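Side-chain contacts in ZYG-9 (Caenorhabditis elegans, PDB 2OF3), which plays a major part in organizing microtubules and spindle poles during mitosis and meiosis in the one-cell embryo: residues Glu2-Asp7 with Val49-Gln54; Gln40-Asn45 with Ser85-Lys90; Ala132-Leu137 with Thr169-Asp174; Ala226-Leu231 with Glu258-Arg263; Gln241-Ala246 with Lys252-Val257. One frame throughout, in Å; residues are numbered along the deposited sequence.

Overall arrangement
Following the chain from the N terminus, interaction 1 brings the loop before helix 10-19 onto helix 49-55, closing a loop of 41 residues. Interaction 2 opens within that loop, on helix 33-44, and closes beyond it on helix 85-95; the two therefore cross, and they touch through M52 on Q40 and L43 and through L5 on L88. Interaction 3 follows in series near the centre of the chain and joins helix 127-139 to helix 165-174, with F133 also packing on L89. At the far end, interaction 4 joins helices 221-238 and 251-264, and interaction 5 is nested inside it, bringing the short helix 241-246 onto helix 251-264.

Interaction 1: residues Glu2-Asp7 with Val49-Gln54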
# COMPACT_ATOMS: atom_id res chain seq x y z
N GLU A 2 -20.31 24.21 11.94
CA GLU A 2 -19.08 23.96 11.12
C GLU A 2 -18.45 22.56 11.23
O GLU A 2 -18.24 22.00 12.33
CB GLU A 2 -18.01 25.04 11.29
CG GLU A 2 -18.38 26.38 10.63
CD GLU A 2 -18.86 27.43 11.66
OE1 GLU A 2 -20.09 27.70 11.72
OE2 GLU A 2 -18.02 27.98 12.43
N LEU A 3 -18.16 22.01 10.05
CA LEU A 3 -17.48 20.73 9.90
C LEU A 3 -16.08 20.83 10.50
O LEU A 3 -15.36 21.83 10.29
CB LEU A 3 -17.39 20.38 8.40
CG LEU A 3 -18.66 20.33 7.54
CD1 LEU A 3 -18.34 20.08 6.08
CD2 LEU A 3 -19.66 19.28 8.06
N LEU A 4 -15.70 19.81 11.25
CA LEU A 4 -14.34 19.66 11.70
C LEU A 4 -13.30 19.62 10.53
O LEU A 4 -12.15 20.05 10.68
CB LEU A 4 -14.30 18.40 12.50
CG LEU A 4 -13.01 18.12 13.24
CD1 LEU A 4 -12.80 19.20 14.33
CD2 LEU A 4 -13.14 16.74 13.83
N LEU A 5 -13.74 19.12 9.37
CA LEU A 5 -12.89 18.87 8.22
C LEU A 5 -13.71 19.21 7.02
O LEU A 5 -14.87 18.86 6.98
CB LEU A 5 -12.44 17.41 8.19
CG LEU A 5 -11.45 17.04 7.09
CD1 LEU A 5 -10.09 17.83 7.27
CD2 LEU A 5 -11.26 15.50 7.14
N SER A 6 -13.14 19.96 6.08
CA SER A 6 -13.86 20.46 4.91
C SER A 6 -14.49 19.39 4.00
O SER A 6 -14.09 18.22 3.97
CB SER A 6 -12.91 21.30 4.05
OG SER A 6 -11.93 20.44 3.44
N ASP A 7 -15.46 19.82 3.20
CA ASP A 7 -16.03 19.00 2.17
C ASP A 7 -16.03 19.97 0.99
O ASP A 7 -16.95 20.78 0.85
CB ASP A 7 -17.44 18.58 2.61
CG ASP A 7 -18.33 18.10 1.45
OD1 ASP A 7 -17.80 17.76 0.36
OD2 ASP A 7 -19.59 18.06 1.65
N VAL A 49 -8.66 24.36 13.81
CA VAL A 49 -7.40 24.41 14.54
C VAL A 49 -7.37 23.40 15.66
O VAL A 49 -6.30 22.89 15.97
CB VAL A 49 -7.05 25.85 15.07
CG1 VAL A 49 -7.29 26.87 14.00
CG2 VAL A 49 -7.86 26.17 16.30
N SER A 50 -8.51 23.05 16.25
CA SER A 50 -8.46 22.02 17.32
C SER A 50 -8.12 20.66 16.81
O SER A 50 -7.42 19.91 17.50
CB SER A 50 -9.78 21.90 18.10
OG SER A 50 -10.83 21.58 17.22
N LEU A 51 -8.60 20.29 15.60
CA LEU A 51 -8.05 19.07 14.95
C LEU A 51 -6.58 19.24 14.57
O LEU A 51 -5.77 18.35 14.81
CB LEU A 51 -8.89 18.69 13.72
CG LEU A 51 -8.50 17.39 13.00
CD1 LEU A 51 -8.45 16.19 13.91
CD2 LEU A 51 -9.51 17.15 11.84
N MET A 52 -6.24 20.39 13.99
CA MET A 52 -4.84 20.67 13.64
C MET A 52 -3.88 20.55 14.81
O MET A 52 -2.76 19.99 14.66
CB MET A 52 -4.70 22.07 12.98
CG MET A 52 -5.26 22.16 11.53
SD MET A 52 -4.40 21.12 10.35
CE MET A 52 -2.87 22.00 10.24
N SER A 53 -4.27 21.09 15.98
CA SER A 53 -3.41 20.97 17.19
C SER A 53 -3.16 19.56 17.58
O SER A 53 -2.08 19.26 18.06
CB SER A 53 -4.00 21.70 18.40
OG SER A 53 -4.41 22.99 17.99
N GLN A 54 -4.14 18.67 17.38
CA GLN A 54 -3.93 17.25 17.73
C GLN A 54 -3.06 16.55 16.69
O GLN A 54 -2.15 15.79 17.03
CB GLN A 54 -5.28 16.51 17.87
CG GLN A 54 -6.18 16.99 19.04
CD GLN A 54 -7.64 16.52 18.92
OE1 GLN A 54 -8.15 16.25 17.82
NE2 GLN A 54 -8.31 16.44 20.06
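L4 meets L51 with its branch point: L4 CG lies 3.9 Å from L51 CD2, and L4 CD1 reaches back to L51 CB at 4.0 Å. The two side chains cross at about a right angle, so that each presents its flank to the other's methyls. Both leucines hold CG anti to the backbone N (chi1 -172° in L4, -176° in L51). For L4, whose CB does not itself face the helix, this turn of the chain is what carries the isobutyl group across. On the exposed side, where S50 lies, L4 CD1 comes to 4.2 Å from S50 OG; a small polar residue suits this edge, while the buried L51 suits the apolar interior.

The TOG domain is an alpha-solenoid of HEAT-like helices, and here an irregular N-terminal segment is laid against one of its first helices. Behind the leucines, backbone hydrogen bonds of L4 with K48 and of S6 with Q46 tie the irregular segment to the residues leading into helix 49-55. S6 OG adds bonds to Q46 OE1 and N84 ND2, and L5 O accepts from S80 OG. L4 also packs on S69 of helix 60-76. Within the helix, S53 OG turns back to bond V49 O at 2.8 Å, approaching from 38° above the carbonyl plane; that oxygen also accepts from S53 N.

Interaction 2: residues Gln40-Asn45 with Ser85-Lys90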
# COMPACT_ATOMS: atom_id res chain seq x y z
N GLN A 40 1.13 20.23 6.74
CA GLN A 40 0.47 21.08 7.72
C GLN A 40 -0.16 22.33 7.13
O GLN A 40 -1.24 22.68 7.52
CB GLN A 40 1.50 21.38 8.79
CG GLN A 40 1.05 22.28 9.88
CD GLN A 40 2.17 22.43 10.88
OE1 GLN A 40 3.35 22.20 10.55
NE2 GLN A 40 1.82 22.77 12.12
N THR A 41 0.48 22.99 6.17
CA THR A 41 -0.12 24.10 5.41
C THR A 41 -1.32 23.64 4.63
O THR A 41 -2.35 24.31 4.66
CB THR A 41 0.92 24.70 4.43
OG1 THR A 41 1.95 25.31 5.20
CG2 THR A 41 0.33 25.75 3.48
N LEU A 42 -1.23 22.52 3.92
CA LEU A 42 -2.38 22.05 3.10
C LEU A 42 -3.56 21.65 3.99
O LEU A 42 -4.73 21.96 3.71
CB LEU A 42 -1.94 20.86 2.22
CG LEU A 42 -0.97 21.26 1.11
CD1 LEU A 42 -0.46 19.99 0.40
CD2 LEU A 42 -1.62 22.21 0.12
N LEU A 43 -3.27 20.95 5.07
CA LEU A 43 -4.34 20.51 5.96
C LEU A 43 -4.91 21.70 6.77
O LEU A 43 -6.12 21.74 7.07
CB LEU A 43 -3.84 19.38 6.90
CG LEU A 43 -4.13 17.91 6.59
CD1 LEU A 43 -3.39 17.02 7.65
CD2 LEU A 43 -5.64 17.61 6.51
N GLY A 44 -4.05 22.69 7.08
CA GLY A 44 -4.52 23.91 7.72
C GLY A 44 -5.58 24.65 6.96
O GLY A 44 -6.42 25.32 7.57
N ASN A 45 -5.59 24.52 5.63
CA ASN A 45 -6.63 25.14 4.81
C ASN A 45 -7.94 24.33 4.82
O ASN A 45 -8.93 24.77 4.21
CB ASN A 45 -6.13 25.32 3.36
CG ASN A 45 -5.00 26.36 3.24
OD1 ASN A 45 -4.94 27.34 4.03
ND2 ASN A 45 -4.14 26.19 2.23
N SER A 85 -8.93 12.92 1.44
CA SER A 85 -8.33 11.58 1.51
C SER A 85 -6.84 11.61 1.26
O SER A 85 -6.07 10.94 1.97
CB SER A 85 -8.98 10.61 0.53
OG SER A 85 -8.67 10.92 -0.85
N ASP A 86 -6.42 12.40 0.28
CA ASP A 86 -5.01 12.48 -0.04
C ASP A 86 -4.18 13.01 1.14
O ASP A 86 -3.10 12.50 1.42
CB ASP A 86 -4.81 13.32 -1.34
CG ASP A 86 -5.30 14.78 -1.21
OD1 ASP A 86 -6.48 14.98 -0.80
OD2 ASP A 86 -4.53 15.75 -1.54
N LEU A 87 -4.69 13.99 1.87
CA LEU A 87 -3.94 14.60 2.99
C LEU A 87 -3.99 13.74 4.20
O LEU A 87 -3.02 13.67 4.96
CB LEU A 87 -4.51 15.99 3.32
CG LEU A 87 -4.52 17.00 2.13
CD1 LEU A 87 -5.25 18.33 2.53
CD2 LEU A 87 -3.08 17.29 1.69
N LEU A 88 -5.13 13.07 4.41
CA LEU A 88 -5.26 12.17 5.57
C LEU A 88 -4.39 10.97 5.41
O LEU A 88 -3.72 10.58 6.37
CB LEU A 88 -6.72 11.77 5.78
CG LEU A 88 -7.64 12.92 6.20
CD1 LEU A 88 -9.06 12.40 6.28
CD2 LEU A 88 -7.19 13.66 7.51
N LEU A 89 -4.32 10.39 4.21
CA LEU A 89 -3.44 9.26 3.98
C LEU A 89 -1.99 9.66 4.12
O LEU A 89 -1.20 8.89 4.69
CB LEU A 89 -3.75 8.58 2.62
CG LEU A 89 -5.15 7.91 2.56
CD1 LEU A 89 -5.40 7.52 1.10
CD2 LEU A 89 -5.25 6.66 3.45
N LYS A 90 -1.61 10.86 3.71
CA LYS A 90 -0.22 11.33 3.94
C LYS A 90 0.15 11.45 5.44
O LYS A 90 1.26 11.06 5.89
CB LYS A 90 -0.00 12.67 3.24
CG LYS A 90 0.15 12.54 1.71
CD LYS A 90 0.26 13.93 1.11
CE LYS A 90 0.81 13.88 -0.28
NZ LYS A 90 -0.19 13.19 -1.18
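L87 and L88 are the residues of 85-90 that meet L42 and L43 across the interface. Ahead of them, S85 and D86 are buried but have bonding partners elsewhere in the fold, S85 OG with K11 NZ and D86 OD2 in a salt bridge with R14. L87 follows and carries the contact: its CB and branches fit between the two leucines of 40-45. On one flank L87 CD2 lies 3.8 Å from L42 CB, the side chains crossing at about a right angle. On the other, L87 CB rests 3.8 Å from L43 CD2, the chains sliding past each other in opposite directions. With CG anti to its carbonyl carbon (chi1 -58°), L87 also sets CD1 near the backbone, 3.9 Å from L42 O. L88 adds a looser touch, its CD2 4.4 Å from L43 CD2. Further on, L89 packs on F133 and K90 makes a cation-pi contact with W26. Branched leucines suit the place because their methyls fill the gap where the axes of 40-44 and 85-90 approach to 10.4 Å, their N-to-C directions 138° apart: an apolar seam between helices far apart in sequence, stacked in the HEAT-like alpha-solenoid of the TOG domain.

Interaction 3: residues Ala132-Leu137 with Thr169-Asp174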
# COMPACT_ATOMS: atom_id res chain seq x y z
N ALA A 132 1.85 8.29 -3.33
CA ALA A 132 2.10 8.91 -2.00
C ALA A 132 1.74 7.96 -0.85
O ALA A 132 2.26 8.11 0.21
CB ALA A 132 1.29 10.21 -1.84
N PHE A 133 0.83 7.00 -1.05
CA PHE A 133 0.36 6.20 0.09
C PHE A 133 0.89 4.76 0.09
O PHE A 133 1.44 4.28 1.10
CB PHE A 133 -1.18 6.18 0.17
CG PHE A 133 -1.71 5.33 1.34
CD1 PHE A 133 -1.34 5.65 2.67
CD2 PHE A 133 -2.53 4.25 1.13
CE1 PHE A 133 -1.82 4.87 3.78
CE2 PHE A 133 -3.01 3.47 2.24
CZ PHE A 133 -2.63 3.78 3.54
N VAL A 134 0.70 4.08 -1.03
CA VAL A 134 0.94 2.64 -1.12
C VAL A 134 2.35 2.21 -0.76
O VAL A 134 2.48 1.26 -0.01
CB VAL A 134 0.44 2.03 -2.48
CG1 VAL A 134 0.81 0.47 -2.59
CG2 VAL A 134 -1.07 2.25 -2.58
N PRO A 135 3.42 2.85 -1.29
CA PRO A 135 4.77 2.44 -0.93
C PRO A 135 5.03 2.47 0.56
O PRO A 135 5.82 1.61 1.09
CB PRO A 135 5.67 3.42 -1.74
CG PRO A 135 4.86 3.72 -2.94
CD PRO A 135 3.47 3.90 -2.33
N TYR A 136 4.39 3.39 1.28
CA TYR A 136 4.61 3.43 2.74
C TYR A 136 3.75 2.42 3.46
O TYR A 136 4.19 1.86 4.46
CB TYR A 136 4.32 4.81 3.30
CG TYR A 136 5.22 5.81 2.65
CD1 TYR A 136 6.57 5.88 2.99
CD2 TYR A 136 4.72 6.66 1.63
CE1 TYR A 136 7.45 6.78 2.34
CE2 TYR A 136 5.59 7.58 0.94
CZ TYR A 136 6.93 7.61 1.33
OH TYR A 136 7.75 8.49 0.69
N LEU A 137 2.53 2.18 2.97
CA LEU A 137 1.67 1.15 3.57
C LEU A 137 2.35 -0.20 3.47
O LEU A 137 2.23 -1.03 4.40
CB LEU A 137 0.30 1.08 2.89
CG LEU A 137 -0.64 -0.05 3.35
CD1 LEU A 137 -1.27 0.27 4.73
CD2 LEU A 137 -1.68 -0.21 2.30
N THR A 169 1.18 -3.63 -9.10
CA THR A 169 2.28 -4.61 -9.15
C THR A 169 3.65 -4.00 -9.17
O THR A 169 4.52 -4.50 -8.47
CB THR A 169 2.06 -5.62 -10.28
OG1 THR A 169 0.84 -6.30 -10.02
CG2 THR A 169 3.22 -6.67 -10.40
N PRO A 170 3.87 -2.90 -9.94
CA PRO A 170 5.21 -2.25 -9.90
C PRO A 170 5.67 -1.84 -8.47
O PRO A 170 6.88 -1.93 -8.13
CB PRO A 170 5.00 -0.99 -10.79
CG PRO A 170 3.87 -1.32 -11.70
CD PRO A 170 2.96 -2.25 -10.92
N MET A 171 4.73 -1.39 -7.63
CA MET A 171 5.05 -0.99 -6.25
C MET A 171 5.30 -2.25 -5.41
O MET A 171 6.18 -2.25 -4.56
CB MET A 171 3.88 -0.18 -5.66
CG MET A 171 3.81 1.32 -6.23
SD MET A 171 2.46 2.36 -5.69
CE MET A 171 1.10 1.44 -6.21
N LEU A 172 4.51 -3.31 -5.65
CA LEU A 172 4.72 -4.60 -4.97
C LEU A 172 6.06 -5.20 -5.38
O LEU A 172 6.78 -5.71 -4.50
CB LEU A 172 3.58 -5.56 -5.25
CG LEU A 172 2.28 -5.18 -4.57
CD1 LEU A 172 1.20 -5.91 -5.31
CD2 LEU A 172 2.31 -5.59 -3.05
N LEU A 173 6.43 -5.11 -6.67
CA LEU A 173 7.78 -5.54 -7.13
C LEU A 173 8.87 -4.74 -6.50
O LEU A 173 9.90 -5.30 -6.03
CB LEU A 173 7.91 -5.57 -8.69
CG LEU A 173 7.00 -6.57 -9.44
CD1 LEU A 173 7.03 -6.31 -10.95
CD2 LEU A 173 7.38 -8.10 -9.14
N ASP A 174 8.67 -3.43 -6.42
CA ASP A 174 9.68 -2.57 -5.81
C ASP A 174 9.91 -2.91 -4.34
O ASP A 174 11.04 -2.84 -3.82
CB ASP A 174 9.25 -1.10 -5.93
CG ASP A 174 10.46 -0.15 -5.95
OD1 ASP A 174 11.39 -0.37 -6.81
OD2 ASP A 174 10.52 0.79 -5.11
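V134 and P135 touch M171, while the flat rings next to them in the chain, F133 and Y136, serve other neighbours. One face of the F133 ring carries L137 CB, 4.0 Å above the plane and offset toward the rim; the ring also packs on L89 of helix 85-95. At the edge of the Y136 ring, in its plane, lies A132 O, and Y136 OH bonds F28 O; the Y136 and F28 rings also meet, their planes about 35° apart.

That division leaves M171 to span the interface. CG stands anti to its carbonyl carbon (chi1 -75°), the chain then runs straight, and a bend at chi3 (-59°) folds the methyl over against V134. M171 CE thereby comes 3.8 Å from V134 CG1, and M171 SD lies equally close, 3.8 Å, to V134 CB; the two side chains cross at about a right angle. The sulfur meets P135 too, with P135 CD 3.8 Å and P135 CG 3.9 Å from M171 SD, in this case at an oblique angle. A long, unbranched and flexible methionine suits such a place, since it can bridge two helices and settle its polarizable sulfur between a valine and a proline ring.

Proline suits the first helix differently. Its nitrogen has no hydrogen to give, and the helix is kinked here, with Y136 N bonding F133 O only weakly. P170 accompanies a similar kink in the second helix. L172 faces helix 181-198, extending the apolar layer. Here, then, two proline-kinked helices pack within the HEAT-like solenoid of the TOG domain.

Interaction 4: residues Ala226-Leu231 with Glu258-Arg263; sequences AAINVL and EERIKR
I228 and N229 of helix 221-238 receive R260 of helix 251-264, so that near the C-terminal end of this HEAT-like alpha-solenoid an arginine lies across the surface of the neighbouring helix. At the start of 226-231, the buried A226 and A227 turn to other parts of the fold, A226 packing on L188 and L189 of helix 181-198 and A227 on F215 and V216.

I228 comes next and supplies the apolar floor. Its CG2, anti to the backbone N while CG1 sits beside it, lies over one face of the R260 guanidinium, 3.6 Å above the plane and toward the rim. The same methyl supports the aliphatic part of the arginine, I228 CG2 being 3.7 Å from R260 CG, and the two side chains cross at about a right angle. R260 reaches this position because its chain is bent at both chi2 (61°) and chi3 (57°), folding the guanidinium back over the isoleucine. Arginine suits the place because its methylenes can pack on I228 while its charged head lies beside the polar N229 amide.

N229 completes the seat from the side. Its amide carbon CG lies at the edge of the guanidinium, in its plane, 3.4 Å from R260 NH1, with the amide and guanidinium planes 59° apart. N229 also packs on E192.

L231 closes the segment and turns toward V216 and M242. One turn beyond R260, R263 NE makes a salt bridge to E259 OE2 at 2.8 Å, using that oxygen's anti lone pair.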
# COMPACT_ATOMS: atom_id res chain seq x y z
N ALA A 226 6.60 -18.31 -1.19
CA ALA A 226 5.70 -17.39 -1.92
C ALA A 226 6.25 -17.18 -3.34
O ALA A 226 5.45 -17.11 -4.30
CB ALA A 226 5.59 -16.04 -1.15
N ALA A 227 7.59 -17.10 -3.49
CA ALA A 227 8.19 -16.90 -4.83
C ALA A 227 7.91 -18.11 -5.69
O ALA A 227 7.52 -17.94 -6.86
CB ALA A 227 9.72 -16.64 -4.78
N ILE A 228 8.09 -19.31 -5.12
CA ILE A 228 7.74 -20.55 -5.79
C ILE A 228 6.28 -20.49 -6.18
O ILE A 228 5.95 -20.77 -7.34
CB ILE A 228 8.01 -21.80 -4.89
CG1 ILE A 228 9.50 -22.03 -4.76
CG2 ILE A 228 7.28 -23.05 -5.44
CD1 ILE A 228 9.87 -22.96 -3.59
N ASN A 229 5.39 -20.12 -5.25
CA ASN A 229 3.97 -20.11 -5.60
C ASN A 229 3.51 -19.06 -6.63
O ASN A 229 2.56 -19.30 -7.36
CB ASN A 229 3.09 -20.07 -4.34
CG ASN A 229 3.09 -21.37 -3.57
OD1 ASN A 229 2.80 -21.40 -2.38
ND2 ASN A 229 3.39 -22.43 -4.22
N VAL A 230 4.20 -17.95 -6.73
CA VAL A 230 4.00 -17.01 -7.83
C VAL A 230 4.31 -17.68 -9.20
O VAL A 230 3.50 -17.61 -10.14
CB VAL A 230 4.85 -15.66 -7.63
CG1 VAL A 230 4.88 -14.79 -8.94
CG2 VAL A 230 4.34 -14.77 -6.42
N LEU A 231 5.44 -18.37 -9.31
CA LEU A 231 5.85 -19.00 -10.57
C LEU A 231 4.95 -20.14 -10.99
O LEU A 231 4.65 -20.29 -12.19
CB LEU A 231 7.31 -19.47 -10.47
CG LEU A 231 8.34 -18.40 -10.22
CD1 LEU A 231 9.67 -19.07 -10.11
CD2 LEU A 231 8.39 -17.36 -11.35
N GLU A 258 9.55 -27.12 -10.12
CA GLU A 258 8.99 -28.28 -10.87
C GLU A 258 8.22 -29.24 -9.98
O GLU A 258 7.17 -29.73 -10.35
CB GLU A 258 10.07 -29.05 -11.63
CG GLU A 258 10.72 -28.31 -12.82
CD GLU A 258 12.07 -28.97 -13.28
OE1 GLU A 258 12.66 -29.75 -12.50
OE2 GLU A 258 12.57 -28.70 -14.41
N GLU A 259 8.77 -29.53 -8.80
CA GLU A 259 8.13 -30.40 -7.81
C GLU A 259 6.82 -29.80 -7.28
O GLU A 259 5.84 -30.52 -7.07
CB GLU A 259 9.14 -30.67 -6.65
CG GLU A 259 8.68 -31.72 -5.58
CD GLU A 259 8.28 -33.08 -6.25
OE1 GLU A 259 8.94 -33.47 -7.25
OE2 GLU A 259 7.30 -33.74 -5.82
N ARG A 260 6.79 -28.49 -7.03
CA ARG A 260 5.55 -27.82 -6.61
C ARG A 260 4.47 -27.94 -7.70
O ARG A 260 3.31 -28.23 -7.38
CB ARG A 260 5.82 -26.34 -6.30
CG ARG A 260 4.64 -25.58 -5.65
CD ARG A 260 4.17 -26.12 -4.29
NE ARG A 260 5.23 -26.16 -3.29
CZ ARG A 260 5.68 -25.12 -2.57
NH1 ARG A 260 5.16 -23.91 -2.66
NH2 ARG A 260 6.65 -25.32 -1.69
N ILE A 261 4.86 -27.71 -8.97
CA ILE A 261 3.95 -27.88 -10.13
C ILE A 261 3.44 -29.31 -10.14
O ILE A 261 2.23 -29.54 -10.17
CB ILE A 261 4.62 -27.55 -11.48
CG1 ILE A 261 4.95 -26.04 -11.55
CG2 ILE A 261 3.74 -28.10 -12.69
CD1 ILE A 261 6.00 -25.59 -12.68
N LYS A 262 4.36 -30.26 -10.08
CA LYS A 262 3.99 -31.67 -10.06
C LYS A 262 2.99 -31.95 -8.95
O LYS A 262 1.93 -32.50 -9.21
CB LYS A 262 5.22 -32.56 -9.96
CG LYS A 262 4.89 -34.03 -10.01
CD LYS A 262 6.12 -34.90 -9.75
CE LYS A 262 5.71 -36.33 -9.39
NZ LYS A 262 6.86 -37.26 -9.45
N ARG A 263 3.28 -31.54 -7.72
CA ARG A 263 2.38 -31.80 -6.60
C ARG A 263 1.01 -31.10 -6.61
O ARG A 263 0.02 -31.70 -6.18
CB ARG A 263 3.06 -31.53 -5.26
CG ARG A 263 4.20 -32.50 -4.98
CD ARG A 263 4.79 -32.23 -3.59
NE ARG A 263 6.04 -32.97 -3.42
CZ ARG A 263 6.76 -32.95 -2.30
NH1 ARG A 263 6.39 -32.22 -1.25
NH2 ARG A 263 7.88 -33.64 -2.24

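Interaction 5: residues Gln241-Ala246 with Lys252-Val257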
# COMPACT_ATOMS: atom_id res chain seq x y z
N GLN A 241 6.02 -21.16 -21.14
CA GLN A 241 6.33 -19.73 -21.27
C GLN A 241 6.81 -19.16 -19.94
O GLN A 241 7.69 -18.30 -19.93
CB GLN A 241 5.09 -18.95 -21.69
CG GLN A 241 4.76 -18.99 -23.18
CD GLN A 241 5.94 -18.51 -24.05
OE1 GLN A 241 6.55 -17.46 -23.77
NE2 GLN A 241 6.29 -19.30 -25.08
N MET A 242 6.25 -19.63 -18.82
CA MET A 242 6.76 -19.23 -17.48
C MET A 242 8.26 -19.35 -17.44
O MET A 242 8.95 -18.39 -17.08
CB MET A 242 6.13 -20.03 -16.32
CG MET A 242 6.73 -19.65 -14.90
SD MET A 242 8.24 -20.49 -14.40
CE MET A 242 9.40 -19.29 -14.25
N TRP A 243 8.77 -20.53 -17.85
CA TRP A 243 10.22 -20.80 -17.83
C TRP A 243 10.97 -19.86 -18.76
O TRP A 243 12.06 -19.38 -18.40
CB TRP A 243 10.56 -22.27 -18.17
CG TRP A 243 9.90 -23.35 -17.35
CD1 TRP A 243 8.95 -24.24 -17.77
CD2 TRP A 243 10.14 -23.65 -15.96
NE1 TRP A 243 8.59 -25.07 -16.75
CE2 TRP A 243 9.30 -24.73 -15.63
CE3 TRP A 243 10.95 -23.08 -14.96
CZ2 TRP A 243 9.25 -25.28 -14.33
CZ3 TRP A 243 10.91 -23.62 -13.67
CH2 TRP A 243 10.07 -24.72 -13.36
N LYS A 244 10.42 -19.57 -19.94
CA LYS A 244 11.11 -18.65 -20.88
C LYS A 244 11.24 -17.23 -20.29
O LYS A 244 12.34 -16.68 -20.22
CB LYS A 244 10.41 -18.61 -22.23
CG LYS A 244 11.02 -17.57 -23.21
CD LYS A 244 10.80 -17.94 -24.73
CE LYS A 244 11.13 -16.73 -25.67
NZ LYS A 244 9.95 -15.75 -25.88
N ALA A 245 10.11 -16.68 -19.82
CA ALA A 245 10.02 -15.40 -19.08
C ALA A 245 10.94 -15.32 -17.84
O ALA A 245 11.61 -14.31 -17.59
CB ALA A 245 8.53 -15.14 -18.72
N ALA A 246 10.98 -16.38 -17.03
CA ALA A 246 11.82 -16.38 -15.84
C ALA A 246 13.32 -16.26 -16.13
O ALA A 246 14.08 -15.72 -15.30
CB ALA A 246 11.57 -17.63 -15.04
N LYS A 252 18.89 -26.09 -8.75
CA LYS A 252 18.18 -26.59 -7.60
C LYS A 252 16.92 -25.79 -7.29
O LYS A 252 15.97 -26.34 -6.78
CB LYS A 252 19.10 -26.72 -6.38
CG LYS A 252 19.63 -28.18 -6.18
CD LYS A 252 21.11 -28.32 -6.56
CE LYS A 252 21.35 -29.60 -7.37
NZ LYS A 252 21.44 -30.85 -6.52
N ASP A 253 16.91 -24.50 -7.61
CA ASP A 253 15.72 -23.64 -7.49
C ASP A 253 14.67 -24.12 -8.49
O ASP A 253 13.50 -24.29 -8.15
CB ASP A 253 16.06 -22.17 -7.78
CG ASP A 253 16.83 -21.48 -6.62
OD1 ASP A 253 17.05 -22.11 -5.57
OD2 ASP A 253 17.20 -20.29 -6.76
N LYS A 254 15.09 -24.39 -9.71
CA LYS A 254 14.18 -24.84 -10.73
C LYS A 254 13.51 -26.16 -10.34
O LYS A 254 12.31 -26.29 -10.58
CB LYS A 254 14.90 -24.89 -12.10
CG LYS A 254 13.98 -25.25 -13.23
CD LYS A 254 14.54 -25.08 -14.65
CE LYS A 254 13.46 -25.59 -15.64
NZ LYS A 254 13.81 -25.35 -17.07
N SER A 255 14.24 -27.11 -9.73
CA SER A 255 13.63 -28.40 -9.28
C SER A 255 12.57 -28.23 -8.23
O SER A 255 11.57 -28.98 -8.24
CB SER A 255 14.63 -29.38 -8.68
OG SER A 255 15.87 -29.26 -9.31
N LEU A 256 12.79 -27.30 -7.29
CA LEU A 256 11.75 -26.99 -6.29
C LEU A 256 10.48 -26.49 -6.97
O LEU A 256 9.38 -26.90 -6.65
CB LEU A 256 12.25 -25.96 -5.27
CG LEU A 256 13.47 -26.39 -4.44
CD1 LEU A 256 14.12 -25.18 -3.80
CD2 LEU A 256 13.05 -27.47 -3.43
N VAL A 257 10.62 -25.57 -7.90
CA VAL A 257 9.43 -25.11 -8.65
C VAL A 257 8.76 -26.27 -9.42
O VAL A 257 7.53 -26.42 -9.33
CB VAL A 257 9.77 -23.90 -9.55
CG1 VAL A 257 8.54 -23.47 -10.36
CG2 VAL A 257 10.30 -22.74 -8.66
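W243 and K254 are brought together by their first torsions, the lysine chain over a face of the indole. CG of W243 is anti to its carbonyl carbon (chi1 -55°), which swings the indole toward helix 251-264, and K254 sends CG anti to its backbone N (chi1 -176°) and then runs fully extended, laying its methylenes along the ring.

The closest approach is low on the lysine, where K254 CG lies 3.5 Å from W243 CZ3. Further out, K254 CE makes a CH-pi contact, 3.8 Å from the centroid of the W243 six-membered ring and 18° off the ring normal. The ammonium has by then moved off-centre: K254 NZ is 4.6 Å from that centroid, in a displaced cation-pi interaction. Lysine suits this partly exposed position because its chain can cover the aromatic surface while its charge remains near the pi cloud.

On the opposite face M242 SD stands 3.8 Å above the plane, toward the rim, so the indole is held between a lysine and a methionine sulfur. V257 approaches obliquely, with V257 CG1 3.6 Å from W243 CH2. Buried and beta-branched, it brings a compact methyl to that carbon, and it packs on I228 and L231 as well. E258 and I261 of the same helix also touch the indole, giving this large side chain a broad lodging.

Only five residues separate the two segments, so the tryptophan staples together two helices consecutive in the chain and joined by a short connection, with cation-pi and CH-pi contacts on one ring face, toward the C-terminal end of the TOG alpha-solenoid.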